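Local coordinates for VP1 (PDB 4PCH), which is the major capsid protein of a human polyomavirus, forms pentamers that probably build the icosahedral shell, and probably takes part in attachment to host cells, at residues M49-Y61 / P137-P149. Residues are numbered along the deposited sequence; the frame is centred on the assembly and turned at random.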
loop_
_atom_site.group_PDB
_atom_site.type_symbol
_atom_site.label_atom_id
_atom_site.label_comp_id
_atom_site.label_asym_id
_atom_site.label_seq_id
_atom_site.Cartn_x
_atom_site.Cartn_y
_atom_site.Cartn_z
ATOM N N MET B 49 -9.772 16.086 -25.579
ATOM C CA MET B 49 -10.917 15.445 -24.930
ATOM C C MET B 49 -11.811 14.718 -25.946
ATOM O O MET B 49 -12.980 14.454 -25.673
ATOM C CB MET B 49 -11.724 16.492 -24.154
ATOM C CG MET B 49 -10.934 17.238 -23.079
ATOM S SD MET B 49 -10.300 16.208 -21.752
ATOM C CE MET B 49 -8.552 16.110 -22.115
ATOM N N SER B 50 -11.250 14.352 -27.105
ATOM C CA SER B 50 -12.023 13.798 -28.231
ATOM C C SER B 50 -12.138 12.264 -28.146
ATOM O O SER B 50 -11.539 11.638 -27.282
ATOM C CB SER B 50 -11.353 14.182 -29.564
ATOM O OG SER B 50 -10.193 13.358 -29.800
ATOM N N ASP B 51 -12.865 11.680 -29.087
ATOM C CA ASP B 51 -13.016 10.223 -29.196
ATOM C C ASP B 51 -11.941 9.521 -30.031
ATOM O O ASP B 51 -12.136 8.376 -30.409
ATOM C CB ASP B 51 -14.391 9.875 -29.765
ATOM C CG ASP B 51 -14.619 10.456 -31.164
ATOM O OD1 ASP B 51 -13.667 11.070 -31.692
ATOM O OD2 ASP B 51 -15.720 10.310 -31.710
ATOM N N THR B 52 -10.829 10.190 -30.287
ATOM C CA THR B 52 -9.857 9.729 -31.285
ATOM C C THR B 52 -8.455 9.802 -30.776
ATOM O O THR B 52 -8.013 10.860 -30.305
ATOM C CB THR B 52 -9.987 10.588 -32.567
ATOM O OG1 THR B 52 -11.304 10.445 -33.102
ATOM C CG2 THR B 52 -9.011 10.134 -33.624
ATOM N N LEU B 53 -7.748 8.665 -30.819
ATOM C CA LEU B 53 -6.324 8.625 -30.558
ATOM C C LEU B 53 -5.550 9.167 -31.746
ATOM O O LEU B 53 -5.682 8.659 -32.836
ATOM C CB LEU B 53 -5.834 7.188 -30.282
ATOM C CG LEU B 53 -6.065 6.711 -28.861
ATOM C CD1 LEU B 53 -7.553 6.634 -28.560
ATOM C CD2 LEU B 53 -5.383 5.354 -28.699
ATOM N N GLY B 54 -4.731 10.179 -31.508
ATOM C CA GLY B 54 -3.958 10.807 -32.582
ATOM C C GLY B 54 -2.476 10.544 -32.425
ATOM O O GLY B 54 -1.972 10.469 -31.330
ATOM N N PRO B 55 -1.753 10.422 -33.533
ATOM C CA PRO B 55 -0.336 10.178 -33.434
ATOM C C PRO B 55 0.369 11.419 -32.845
ATOM O O PRO B 55 0.014 12.559 -33.157
ATOM C CB PRO B 55 0.073 9.916 -34.887
ATOM C CG PRO B 55 -0.902 10.677 -35.686
ATOM C CD PRO B 55 -2.161 10.811 -34.899
ATOM N N GLY B 56 1.363 11.173 -32.013
ATOM C CA GLY B 56 2.012 12.250 -31.272
ATOM C C GLY B 56 1.362 12.525 -29.927
ATOM O O GLY B 56 1.991 13.124 -29.066
ATOM N N ALA B 57 0.104 12.135 -29.771
ATOM C CA ALA B 57 -0.651 12.336 -28.535
ATOM C C ALA B 57 -0.749 11.071 -27.684
ATOM O O ALA B 57 -0.709 11.133 -26.444
ATOM C CB ALA B 57 -2.050 12.823 -28.893
ATOM N N ALA B 58 -0.922 9.934 -28.347
ATOM C CA ALA B 58 -1.069 8.644 -27.681
ATOM C C ALA B 58 0.277 7.983 -27.430
ATOM O O ALA B 58 1.089 7.858 -28.359
ATOM C CB ALA B 58 -1.933 7.731 -28.533
ATOM N N LEU B 59 0.511 7.528 -26.206
ATOM C CA LEU B 59 1.774 6.840 -25.889
ATOM C C LEU B 59 1.819 5.471 -26.557
ATOM O O LEU B 59 0.859 4.690 -26.472
ATOM C CB LEU B 59 1.994 6.682 -24.379
ATOM C CG LEU B 59 3.377 6.154 -23.964
ATOM C CD1 LEU B 59 4.476 7.142 -24.338
ATOM C CD2 LEU B 59 3.391 5.828 -22.485
ATOM N N CYS B 60 2.952 5.175 -27.218
ATOM C CA CYS B 60 3.158 3.875 -27.825
ATOM C C CYS B 60 4.237 3.087 -27.110
ATOM O O CYS B 60 5.032 3.653 -26.388
ATOM C CB CYS B 60 3.509 4.026 -29.309
ATOM S SG CYS B 60 2.193 4.701 -30.335
ATOM N N TYR B 61 4.272 1.772 -27.303
ATOM C CA TYR B 61 5.374 1.012 -26.736
ATOM C C TYR B 61 6.710 1.464 -27.350
ATOM O O TYR B 61 6.787 1.794 -28.559
ATOM C CB TYR B 61 5.214 -0.470 -27.000
ATOM C CG TYR B 61 4.113 -1.137 -26.217
ATOM C CD1 TYR B 61 4.311 -1.545 -24.901
ATOM C CD2 TYR B 61 2.895 -1.399 -26.801
ATOM C CE1 TYR B 61 3.307 -2.166 -24.179
ATOM C CE2 TYR B 61 1.874 -2.041 -26.098
ATOM C CZ TYR B 61 2.081 -2.412 -24.777
ATOM O OH TYR B 61 1.059 -3.039 -24.106
ATOM N N PRO B 137 -15.465 -0.608 -29.643
ATOM C CA PRO B 137 -15.263 -0.713 -31.095
ATOM C C PRO B 137 -16.158 0.229 -31.907
ATOM O O PRO B 137 -15.768 0.651 -32.998
ATOM C CB PRO B 137 -15.621 -2.184 -31.386
ATOM C CG PRO B 137 -15.389 -2.901 -30.090
ATOM C CD PRO B 137 -15.833 -1.911 -29.054
ATOM N N GLU B 138 -17.339 0.557 -31.383
ATOM C CA GLU B 138 -18.275 1.450 -32.091
ATOM C C GLU B 138 -17.942 2.932 -31.978
ATOM O O GLU B 138 -18.319 3.695 -32.854
ATOM C CB GLU B 138 -19.692 1.233 -31.583
ATOM C CG GLU B 138 -20.232 -0.178 -31.792
ATOM C CD GLU B 138 -20.988 -0.348 -33.104
ATOM O OE1 GLU B 138 -21.734 -1.344 -33.236
ATOM O OE2 GLU B 138 -20.848 0.509 -34.007
ATOM N N ARG B 139 -17.285 3.351 -30.908
ATOM C CA ARG B 139 -17.127 4.784 -30.620
ATOM C C ARG B 139 -15.689 5.310 -30.467
ATOM O O ARG B 139 -15.478 6.526 -30.536
ATOM C CB ARG B 139 -17.895 5.131 -29.344
ATOM C CG ARG B 139 -19.391 4.811 -29.372
ATOM C CD ARG B 139 -20.023 5.249 -28.059
ATOM N NE ARG B 139 -21.406 4.828 -27.882
ATOM C CZ ARG B 139 -21.814 3.699 -27.291
ATOM N NH1 ARG B 139 -20.959 2.798 -26.801
ATOM N NH2 ARG B 139 -23.109 3.458 -27.194
ATOM N N LEU B 140 -14.718 4.434 -30.198
ATOM C CA LEU B 140 -13.322 4.849 -30.019
ATOM C C LEU B 140 -12.629 4.699 -31.358
ATOM O O LEU B 140 -12.609 3.611 -31.924
ATOM C CB LEU B 140 -12.564 4.030 -28.970
ATOM C CG LEU B 140 -11.117 4.499 -28.701
ATOM C CD1 LEU B 140 -11.071 5.863 -27.986
ATOM C CD2 LEU B 140 -10.315 3.482 -27.911
ATOM N N LYS B 141 -12.114 5.825 -31.853
ATOM C CA LYS B 141 -11.474 5.888 -33.153
ATOM C C LYS B 141 -9.969 6.000 -32.994
ATOM O O LYS B 141 -9.467 6.492 -31.975
ATOM C CB LYS B 141 -12.020 7.071 -33.940
ATOM C CG LYS B 141 -13.510 6.932 -34.269
ATOM C CD LYS B 141 -14.156 8.298 -34.439
ATOM C CE LYS B 141 -15.635 8.194 -34.787
ATOM N NZ LYS B 141 -16.259 9.543 -34.901
ATOM N N VAL B 142 -9.253 5.517 -34.016
ATOM C CA VAL B 142 -7.791 5.448 -33.986
ATOM C C VAL B 142 -7.237 5.935 -35.315
ATOM O O VAL B 142 -7.578 5.401 -36.367
ATOM C CB VAL B 142 -7.310 3.999 -33.753
ATOM C CG1 VAL B 142 -5.798 3.973 -33.508
ATOM C CG2 VAL B 142 -8.052 3.389 -32.570
ATOM N N ASN B 143 -6.396 6.952 -35.257
ATOM C CA ASN B 143 -5.751 7.465 -36.454
ATOM C C ASN B 143 -4.963 6.371 -37.193
ATOM O O ASN B 143 -4.308 5.535 -36.571
ATOM C CB ASN B 143 -4.827 8.610 -36.096
ATOM C CG ASN B 143 -4.268 9.278 -37.324
ATOM O OD1 ASN B 143 -3.301 8.798 -37.890
ATOM N ND2 ASN B 143 -4.890 10.361 -37.756
ATOM N N GLU B 144 -5.052 6.396 -38.518
ATOM C CA GLU B 144 -4.468 5.374 -39.370
ATOM C C GLU B 144 -2.948 5.291 -39.328
ATOM O O GLU B 144 -2.384 4.292 -39.780
ATOM C CB GLU B 144 -4.924 5.571 -40.823
ATOM C CG GLU B 144 -6.396 5.240 -41.051
ATOM C CD GLU B 144 -6.742 3.814 -40.635
ATOM O OE1 GLU B 144 -7.131 3.614 -39.458
ATOM O OE2 GLU B 144 -6.592 2.891 -41.469
ATOM N N ALA B 145 -2.288 6.316 -38.796
ATOM C CA ALA B 145 -0.832 6.263 -38.572
ATOM C C ALA B 145 -0.440 5.320 -37.456
ATOM O O ALA B 145 0.733 4.915 -37.342
ATOM C CB ALA B 145 -0.289 7.662 -38.317
ATOM N N LEU B 146 -1.421 4.950 -36.629
ATOM C CA LEU B 146 -1.209 4.053 -35.523
ATOM C C LEU B 146 -1.682 2.641 -35.871
ATOM O O LEU B 146 -2.558 2.460 -36.722
ATOM C CB LEU B 146 -1.990 4.570 -34.293
ATOM C CG LEU B 146 -1.592 5.969 -33.866
ATOM C CD1 LEU B 146 -2.521 6.491 -32.788
ATOM C CD2 LEU B 146 -0.140 6.036 -33.423
ATOM N N GLU B 147 -1.115 1.645 -35.198
ATOM C CA GLU B 147 -1.518 0.241 -35.406
ATOM C C GLU B 147 -2.920 0.001 -34.827
ATOM O O GLU B 147 -3.121 0.003 -33.578
ATOM C CB GLU B 147 -0.525 -0.738 -34.751
ATOM C CG GLU B 147 0.746 -0.991 -35.571
ATOM C CD GLU B 147 0.561 -1.879 -36.814
ATOM O OE1 GLU B 147 -0.537 -2.388 -37.083
ATOM O OE2 GLU B 147 1.528 -2.093 -37.569
ATOM N N GLY B 148 -3.877 -0.205 -35.730
ATOM C CA GLY B 148 -5.273 -0.396 -35.341
ATOM C C GLY B 148 -5.443 -1.800 -34.761
ATOM O O GLY B 148 -4.985 -2.766 -35.376
ATOM N N PRO B 149 -6.150 -1.914 -33.633
ATOM C CA PRO B 149 -6.313 -3.183 -32.938
ATOM C C PRO B 149 -7.409 -4.084 -33.459
ATOM O O PRO B 149 -7.596 -5.164 -32.893
ATOM C CB PRO B 149 -6.719 -2.736 -31.537
ATOM C CG PRO B 149 -7.576 -1.557 -31.798
ATOM C CD PRO B 149 -6.826 -0.831 -32.890
HETATM O O HOH W 1 -17.330 8.370 -30.873
#
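Lys-141 lays its extended chain obliquely against Asp-51 and Thr-52. Its NZ forms a salt bridge with Asp-51 OD2 at 3.3 Å, whose hydrogen bond is weak, while its CB meets Thr-52 OG1. Asp-51 CG sits between backbone N and carbonyl carbon (chi1 60°), which brings the carboxylate over to the lysine. Two further groups hold that carboxylate. Thr-52 OG1 donates to Asp-51 OD1 from above the carboxylate plane, and a water donates to both Asp-51 OD2 and Arg-139 O. The two backbones form a short parallel pair, 52-53 beside 141-142. It joins two surface loops of the VP1 jelly roll, apart from the main antiparallel sheet. Lys-141 N binds Asp-51 O at 2.9 Å, and Lys-141 O takes Leu-53 N. Asn-143 N then reaches Leu-53 O in a nearly straight bond (166°). On the other face from Lys-141, Leu-53 CD1 meets Leu-140 CD1 at 3.6 Å. Ala-99 of a neighbouring subunit packs on both leucines. Further on, Pro-55 and the Asn-143 side chain cross at about a right angle, with Pro-55 CD 3.6 Å from Asn-143 CG. The amide is fixed by an Asx turn, its OD1 accepting from Ala-145 N. Leu-146 turns both methyls to segment 49-61: CD1 packs near Leu-53 CB, and CD2 lies 4.1 Å from Cys-60 SG.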